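Local coordinates for protein peroxiredoxin 5 (Alvinella pompejana, PDB 2XHF) that probably reduces hydrogen peroxide and organic hydroperoxides as a thiol-dependent antioxidant enzyme of the thioredoxin-fold peroxiredoxin family, at residues T97-P100 / E101-R105; L68-K71 / F72-E75; E113-A117 / L118-L122. One frame throughout, in Å; residues are numbered along the deposited sequence.

How the interactions relate
All three contacts are local: interaction 2 holds side chains along one helix, while interactions 1 and 3 shape the chain where it leaves one. Along the chain, interaction 2 (68-75, helix 69-74) comes first, then interaction 1 (97-105, from helix 88-98 to strand 105-108), then interaction 3 (113-122, ending helix 113-118). Interactions 1 and 2 have centres about 15 Å apart and touch where Lys103 meets the Tyr69 ring. Interaction 3 lies across the chain's centre, about 24 and 28 Å from interactions 1 and 2, centre to centre. Strand 79-84 packs against interactions 1 and 2, strand 136-141 against interaction 3, so the three local contacts set helices and loops around one central mixed sheet.

Interaction 1 of 3, residues T97-P100 / E101-R105; sequences TVDP and EHKIR
Asp99 turns its carboxylate onto the backbone of Lys103 and Ile104, so that one side chain holds the loop that follows it. OD1 accepts the Lys103 N-H through its syn lone pair, with Asp99 OD1 to Lys103 N at 3.0 Å. The second bond is shorter but less straight: Ile104 N lies 2.8 Å from Asp99 OD2, on the syn side but 21° out of the carboxylate plane. Two successive amides each take one oxygen, which fixes the rotation of the carboxylate. Its reach follows from chi1 of 174°, which sets CG opposite the backbone N of Asp99 and beside its carbonyl carbon. Each oxygen also accepts a hydrogen bond from a water: one water donates to Asp99 OD1 and accepts the N-H of Glu101; the other donates to both Asp99 OD2 and Ile104 O.

The backbone bends to match. His102 N donates to Asp99 O at 3.0 Å, approaching from above the carbonyl plane, and closes the turn. Beyond it, Lys103 NZ forms a salt bridge with Glu101 OE1 at 2.9 Å, met from above the carboxylate plane; the charged end of Lys103 also makes a cation-pi contact with Tyr69. With an alanine in place of Asp99, the amides of Lys103 and Ile104 would probably be left without their carboxylate partner, and the loop would be likely to lose its fixed shape.

Leu66 of helix 62-67 packs against Asp99, Lys103 and Ile104, while Ile104 also meets Ile80 and Cys82 of strand 79-84. The arrangement is a type I beta turn from Asp99 to His102, reinforced by side-chain-to-backbone bonds and placed in the helix-to-strand connection between helix 88-98 and strand 105-108, outermost in the thioredoxin-like sheet within this chain.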
loop_
_atom_site.group_PDB
_atom_site.type_symbol
_atom_site.label_atom_id
_atom_site.label_comp_id
_atom_site.label_asym_id
_atom_site.label_seq_id
_atom_site.Cartn_x
_atom_site.Cartn_y
_atom_site.Cartn_z
ATOM N N THR A 97 -6.113 7.899 -8.663
ATOM C CA THR A 97 -6.986 7.041 -9.459
ATOM C C THR A 97 -8.466 7.235 -9.140
ATOM O O THR A 97 -9.327 7.066 -10.017
ATOM C CB THR A 97 -6.648 5.531 -9.292
ATOM O OG1 THR A 97 -7.167 5.038 -8.042
ATOM C CG2 THR A 97 -5.140 5.293 -9.421
ATOM N N VAL A 98 -8.774 7.584 -7.893
ATOM C CA VAL A 98 -10.162 7.736 -7.487
ATOM C C VAL A 98 -10.616 9.204 -7.456
ATOM O O VAL A 98 -11.810 9.468 -7.417
ATOM C CB VAL A 98 -10.454 7.096 -6.114
ATOM C CG1 VAL A 98 -10.210 5.589 -6.165
ATOM C CG2 VAL A 98 -9.603 7.698 -5.018
ATOM N N ASP A 99 -9.674 10.150 -7.489
ATOM C CA ASP A 99 -9.977 11.575 -7.326
ATOM C C ASP A 99 -9.006 12.385 -8.192
ATOM O O ASP A 99 -8.113 13.066 -7.693
ATOM C CB ASP A 99 -9.845 11.935 -5.836
ATOM C CG ASP A 99 -9.984 13.420 -5.545
ATOM O OD1 ASP A 99 -10.656 14.168 -6.297
ATOM O OD2 ASP A 99 -9.424 13.817 -4.503
ATOM N N PRO A 100 -9.172 12.306 -9.514
ATOM C CA PRO A 100 -8.225 12.953 -10.420
ATOM C C PRO A 100 -8.193 14.478 -10.290
ATOM O O PRO A 100 -7.192 15.084 -10.680
ATOM C CB PRO A 100 -8.711 12.523 -11.806
ATOM C CG PRO A 100 -10.141 12.146 -11.624
ATOM C CD PRO A 100 -10.203 11.547 -10.243
ATOM N N GLU A 101 -9.241 15.088 -9.740
ATOM C CA GLU A 101 -9.262 16.555 -9.577
ATOM C C GLU A 101 -8.757 16.979 -8.200
ATOM O O GLU A 101 -8.799 18.162 -7.841
ATOM C CB GLU A 101 -10.673 17.109 -9.809
ATOM C CG GLU A 101 -11.186 16.869 -11.223
ATOM C CD GLU A 101 -12.631 17.309 -11.450
ATOM O OE1 GLU A 101 -13.395 17.503 -10.481
ATOM O OE2 GLU A 101 -13.017 17.443 -12.628
ATOM N N HIS A 102 -8.301 16.002 -7.422
ATOM C CA HIS A 102 -7.696 16.255 -6.116
ATOM C C HIS A 102 -8.568 17.127 -5.228
ATOM O O HIS A 102 -8.107 18.080 -4.581
ATOM C CB HIS A 102 -6.293 16.863 -6.248
ATOM C CG HIS A 102 -5.500 16.829 -4.975
ATOM N ND1 HIS A 102 -4.619 17.826 -4.625
ATOM C CD2 HIS A 102 -5.493 15.951 -3.944
ATOM C CE1 HIS A 102 -4.076 17.546 -3.454
ATOM N NE2 HIS A 102 -4.564 16.390 -3.036
ATOM N N LYS A 103 -9.845 16.775 -5.152
ATOM C CA LYS A 103 -10.760 17.446 -4.252
ATOM C C LYS A 103 -10.622 16.993 -2.816
ATOM O O LYS A 103 -11.081 17.678 -1.916
ATOM C CB LYS A 103 -12.195 17.223 -4.726
ATOM C CG LYS A 103 -12.465 17.889 -6.061
ATOM C CD LYS A 103 -12.877 19.324 -5.939
ATOM C CE LYS A 103 -13.891 19.642 -7.046
ATOM N NZ LYS A 103 -13.334 19.478 -8.426
ATOM N N ILE A 104 -9.990 15.850 -2.594
ATOM C CA ILE A 104 -9.911 15.249 -1.269
ATOM C C ILE A 104 -8.448 15.105 -0.865
ATOM O O ILE A 104 -7.632 14.612 -1.639
ATOM C CB ILE A 104 -10.590 13.857 -1.262
ATOM C CG1 ILE A 104 -12.084 13.969 -1.636
ATOM C CG2 ILE A 104 -10.429 13.185 0.093
ATOM C CD1 ILE A 104 -12.741 12.626 -1.920
ATOM N N ARG A 105 -8.112 15.573 0.328
ATOM C CA ARG A 105 -6.785 15.399 0.884
ATOM C C ARG A 105 -6.615 13.937 1.289
ATOM O O ARG A 105 -7.427 13.402 2.028
ATOM C CB ARG A 105 -6.622 16.304 2.102
ATOM C CG ARG A 105 -6.777 17.803 1.819
ATOM C CD ARG A 105 -5.559 18.399 1.120
ATOM N NE ARG A 105 -4.354 18.292 1.925
ATOM C CZ ARG A 105 -4.059 19.072 2.957
ATOM N NH1 ARG A 105 -4.855 20.078 3.326
ATOM N NH2 ARG A 105 -2.936 18.847 3.611
HETATM O O HOH W 1 -11.774 14.142 -8.718
HETATM O O HOH W 2 -7.132 12.909 -3.750
#

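Interaction 2 of 3, residues L68-K71 / F72-E75; sequences LYDK and FKEE
With chi1 of -66°, Phe72 sets its CG beside its own backbone N and swings the ring back over Leu68, whose CB sits over one face, displaced toward the rim, at 3.7 Å from Phe72 CE2. This is a CH-pi contact. Tyr69 and Lys73 both carry CG opposite the backbone N; the lysine then folds at its last two torsions, bringing CE to 3.6 Å from Tyr69 CE2 and NZ to 3.2 Å from Asp70 OD1. That salt bridge, weak as a hydrogen bond, joins side chains running alongside each other, and a water links Lys73 NZ to Asp70 O.

These are i to i+3 and i to i+4 pairings on one short alpha helix, 69-74, with Leu68 at its N-cap position. Phe72 N to Leu68 O at 3.0 Å and Lys73 N to Tyr69 O at 2.9 Å are i to i+4 backbone hydrogen bonds. The buried Phe72 side chain touches Cys159, Leu160 and Ile163 of helix 156-165 and Ile80 of strand 79-84. Lys71 NZ reaches Glu74 OE1 at 3.3 Å in a second salt bridge, its hydrogen bond also weak; a water donates to Glu74 OE2 and weakly accepts from Lys71 NZ.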
loop_
_atom_site.group_PDB
_atom_site.type_symbol
_atom_site.label_atom_id
_atom_site.label_comp_id
_atom_site.label_asym_id
_atom_site.label_seq_id
_atom_site.Cartn_x
_atom_site.Cartn_y
_atom_site.Cartn_z
ATOM N N LEU A 68 -20.810 15.789 -4.493
ATOM C CA LEU A 68 -21.374 16.773 -3.576
ATOM C C LEU A 68 -20.410 17.880 -3.179
ATOM O O LEU A 68 -20.727 18.687 -2.316
ATOM C CB LEU A 68 -21.906 16.063 -2.329
ATOM C CG LEU A 68 -23.120 15.180 -2.597
ATOM C CD1 LEU A 68 -23.451 14.372 -1.362
ATOM C CD2 LEU A 68 -24.307 16.035 -3.025
ATOM N N TYR A 69 -19.242 17.920 -3.807
ATOM C CA TYR A 69 -18.221 18.889 -3.424
ATOM C C TYR A 69 -18.734 20.333 -3.336
ATOM O O TYR A 69 -18.496 21.011 -2.351
ATOM C CB TYR A 69 -17.045 18.816 -4.387
ATOM C CG TYR A 69 -15.961 19.826 -4.087
ATOM C CD1 TYR A 69 -15.042 19.610 -3.074
ATOM C CD2 TYR A 69 -15.880 21.001 -4.799
ATOM C CE1 TYR A 69 -14.072 20.549 -2.782
ATOM C CE2 TYR A 69 -14.909 21.948 -4.524
ATOM C CZ TYR A 69 -14.007 21.715 -3.531
ATOM O OH TYR A 69 -13.054 22.667 -3.286
ATOM N N ASP A 70 -19.443 20.802 -4.347
ATOM C CA ASP A 70 -19.919 22.189 -4.313
ATOM C C ASP A 70 -20.996 22.411 -3.231
ATOM O O ASP A 70 -21.079 23.485 -2.649
ATOM C CB ASP A 70 -20.401 22.637 -5.694
ATOM C CG ASP A 70 -19.246 22.873 -6.678
ATOM O OD1 ASP A 70 -18.217 23.491 -6.297
ATOM O OD2 ASP A 70 -19.380 22.421 -7.840
ATOM N N LYS A 71 -21.776 21.386 -2.910
ATOM C CA LYS A 71 -22.719 21.477 -1.797
ATOM C C LYS A 71 -22.008 21.597 -0.453
ATOM O O LYS A 71 -22.403 22.387 0.403
ATOM C CB LYS A 71 -23.637 20.255 -1.768
ATOM C CG LYS A 71 -24.507 20.115 -2.970
ATOM C CD LYS A 71 -25.465 21.288 -3.122
ATOM C CE LYS A 71 -26.535 21.312 -2.031
ATOM N NZ LYS A 71 -27.551 22.409 -2.204
ATOM N N PHE A 72 -20.954 20.814 -0.261
ATOM C CA PHE A 72 -20.157 20.903 0.949
ATOM C C PHE A 72 -19.530 22.299 1.017
ATOM O O PHE A 72 -19.561 22.971 2.052
ATOM C CB PHE A 72 -19.062 19.845 0.926
ATOM C CG PHE A 72 -19.556 18.414 0.986
ATOM C CD1 PHE A 72 -20.638 18.041 1.765
ATOM C CD2 PHE A 72 -18.889 17.424 0.293
ATOM C CE1 PHE A 72 -21.053 16.715 1.820
ATOM C CE2 PHE A 72 -19.303 16.110 0.349
ATOM C CZ PHE A 72 -20.384 15.759 1.117
ATOM N N LYS A 73 -18.979 22.739 -0.104
ATOM C CA LYS A 73 -18.331 24.026 -0.190
ATOM C C LYS A 73 -19.282 25.200 0.120
ATOM O O LYS A 73 -18.878 26.142 0.777
ATOM C CB LYS A 73 -17.638 24.174 -1.552
ATOM C CG LYS A 73 -16.945 25.509 -1.736
ATOM C CD LYS A 73 -15.936 25.487 -2.856
ATOM C CE LYS A 73 -16.534 25.151 -4.199
ATOM N NZ LYS A 73 -17.576 26.105 -4.639
ATOM N N GLU A 74 -20.559 25.101 -0.280
ATOM C CA GLU A 74 -21.577 26.127 0.012
ATOM C C GLU A 74 -21.698 26.382 1.503
ATOM O O GLU A 74 -22.003 27.488 1.930
ATOM C CB GLU A 74 -22.974 25.685 -0.463
ATOM C CG GLU A 74 -23.302 25.885 -1.915
ATOM C CD GLU A 74 -24.720 25.407 -2.260
ATOM O OE1 GLU A 74 -25.369 24.740 -1.419
ATOM O OE2 GLU A 74 -25.182 25.693 -3.383
ATOM N N GLU A 75 -21.468 25.344 2.290
ATOM C CA GLU A 75 -21.615 25.412 3.740
ATOM C C GLU A 75 -20.306 25.598 4.506
ATOM O O GLU A 75 -20.297 25.517 5.734
ATOM C CB GLU A 75 -22.284 24.132 4.237
ATOM C CG GLU A 75 -23.623 23.860 3.593
ATOM C CD GLU A 75 -24.745 24.617 4.259
ATOM O OE1 GLU A 75 -24.463 25.501 5.108
ATOM O OE2 GLU A 75 -25.913 24.317 3.937
HETATM O O HOH W 3 -20.078 25.939 -3.488
HETATM O O HOH W 4 -25.391 22.683 1.020
HETATM O O HOH W 5 -27.663 25.012 -4.136
#

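Interaction 3 of 3, residues E113-A117 / L118-L122; sequences EFTRA and LGTEL
Thr115 O is the meeting point of a helix end: Thr120 N donates to it at 3.0 Å along a nearly straight N-H (170°), while Gly119 N, also 3.0 Å from Thr115 O, adds only a weak bond. Gly119 is the C-prime residue of a Schellman motif, its phi of 82° carrying the chain out of helix 113-118; Gly119 N to Arg116 O completes the pattern as a weak bond. At these angles a CB would be pressed against the carbonyl oxygen of Leu118, reason enough for a glycine.

Beside the cap, Leu118 CD2 packs against Phe114 CE2 at 3.8 Å, the two side chains lying alongside each other, and Tyr136 of strand 136-141 adjoins both. Thr115 CG2, set opposite the backbone N by its first torsion, crosses the Thr120 side chain at about a right angle, at 3.5 Å from Thr120 OG1. Thr115 OG1 is hydrogen-bonded to Asp109 OD2.

Arg116 CG lies 3.6 Å from Glu121 CD, yet Arg116 NH1 and Glu121 OE1 stand 4.5 Å apart, and the guanidinium and carboxylate planes are 69° apart. The two charges probably attract without a salt bridge, while Arg116 NH1 hydrogen-bonds to His111 O and Glu121 OE1 to Asn131 ND2.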
loop_
_atom_site.group_PDB
_atom_site.type_symbol
_atom_site.label_atom_id
_atom_site.label_comp_id
_atom_site.label_asym_id
_atom_site.label_seq_id
_atom_site.Cartn_x
_atom_site.Cartn_y
_atom_site.Cartn_z
ATOM N N GLU A 113 -1.168 5.536 14.080
ATOM C CA GLU A 113 -1.208 6.264 15.337
ATOM C C GLU A 113 -2.533 7.012 15.540
ATOM O O GLU A 113 -3.085 7.022 16.645
ATOM C CB GLU A 113 -0.031 7.236 15.440
ATOM C CG GLU A 113 0.067 7.890 16.795
ATOM C CD GLU A 113 1.268 8.796 16.931
ATOM O OE1 GLU A 113 1.903 9.131 15.907
ATOM O OE2 GLU A 113 1.577 9.170 18.081
ATOM N N PHE A 114 -3.043 7.645 14.483
ATOM C CA PHE A 114 -4.290 8.391 14.593
ATOM C C PHE A 114 -5.443 7.441 14.859
ATOM O O PHE A 114 -6.291 7.685 15.719
ATOM C CB PHE A 114 -4.560 9.221 13.338
ATOM C CG PHE A 114 -5.815 10.056 13.424
ATOM C CD1 PHE A 114 -5.818 11.252 14.106
ATOM C CD2 PHE A 114 -6.983 9.647 12.814
ATOM C CE1 PHE A 114 -6.956 12.030 14.178
ATOM C CE2 PHE A 114 -8.125 10.404 12.881
ATOM C CZ PHE A 114 -8.120 11.607 13.556
ATOM N N THR A 115 -5.446 6.343 14.114
ATOM C CA THR A 115 -6.467 5.328 14.242
ATOM C C THR A 115 -6.498 4.741 15.663
ATOM O O THR A 115 -7.566 4.592 16.273
ATOM C CB THR A 115 -6.206 4.236 13.193
ATOM O OG1 THR A 115 -6.392 4.790 11.883
ATOM C CG2 THR A 115 -7.130 3.026 13.371
ATOM N N ARG A 116 -5.329 4.444 16.217
ATOM C CA ARG A 116 -5.282 3.927 17.578
ATOM C C ARG A 116 -5.748 4.980 18.578
ATOM O O ARG A 116 -6.462 4.654 19.529
ATOM C CB ARG A 116 -3.880 3.447 17.937
ATOM C CG ARG A 116 -3.584 2.065 17.390
ATOM C CD ARG A 116 -2.296 1.484 17.942
ATOM N NE ARG A 116 -1.153 2.355 17.684
ATOM C CZ ARG A 116 -0.450 2.375 16.555
ATOM N NH1 ARG A 116 -0.754 1.547 15.561
ATOM N NH2 ARG A 116 0.563 3.224 16.424
ATOM N N ALA A 117 -5.349 6.237 18.375
ATOM C CA ALA A 117 -5.696 7.291 19.310
ATOM C C ALA A 117 -7.202 7.515 19.278
ATOM O O ALA A 117 -7.822 7.798 20.301
ATOM C CB ALA A 117 -4.949 8.562 18.954
ATOM N N LEU A 118 -7.791 7.358 18.102
ATOM C CA LEU A 118 -9.214 7.575 17.921
ATOM C C LEU A 118 -10.016 6.370 18.419
ATOM O O LEU A 118 -11.219 6.471 18.672
ATOM C CB LEU A 118 -9.507 7.842 16.433
ATOM C CG LEU A 118 -10.809 8.577 16.110
ATOM C CD1 LEU A 118 -10.866 9.971 16.751
ATOM C CD2 LEU A 118 -10.993 8.671 14.611
ATOM N N GLY A 119 -9.347 5.226 18.554
ATOM C CA GLY A 119 -9.993 4.002 18.996
ATOM C C GLY A 119 -10.720 3.240 17.890
ATOM O O GLY A 119 -11.673 2.508 18.157
ATOM N N THR A 120 -10.275 3.396 16.649
ATOM C CA THR A 120 -11.004 2.848 15.512
ATOM C C THR A 120 -10.213 1.745 14.807
ATOM O O THR A 120 -10.400 1.483 13.621
ATOM C CB THR A 120 -11.338 3.956 14.494
ATOM O OG1 THR A 120 -10.139 4.639 14.126
ATOM C CG2 THR A 120 -12.299 4.973 15.105
ATOM N N GLU A 121 -9.317 1.104 15.538
ATOM C CA GLU A 121 -8.575 -0.025 15.004
ATOM C C GLU A 121 -9.483 -1.196 14.617
ATOM O O GLU A 121 -10.413 -1.573 15.343
ATOM C CB GLU A 121 -7.535 -0.487 16.020
ATOM C CG GLU A 121 -6.127 -0.503 15.496
ATOM C CD GLU A 121 -5.143 -1.031 16.518
ATOM O OE1 GLU A 121 -4.032 -1.431 16.123
ATOM O OE2 GLU A 121 -5.481 -1.027 17.718
ATOM N N LEU A 122 -9.153 -1.781 13.474
ATOM C CA LEU A 122 -9.784 -2.971 12.945
ATOM C C LEU A 122 -8.827 -4.130 13.177
ATOM O O LEU A 122 -7.610 -3.967 13.039
ATOM C CB LEU A 122 -9.980 -2.763 11.450
ATOM C CG LEU A 122 -10.955 -3.560 10.617
ATOM C CD1 LEU A 122 -12.371 -3.476 11.163
ATOM C CD2 LEU A 122 -10.913 -2.986 9.228
#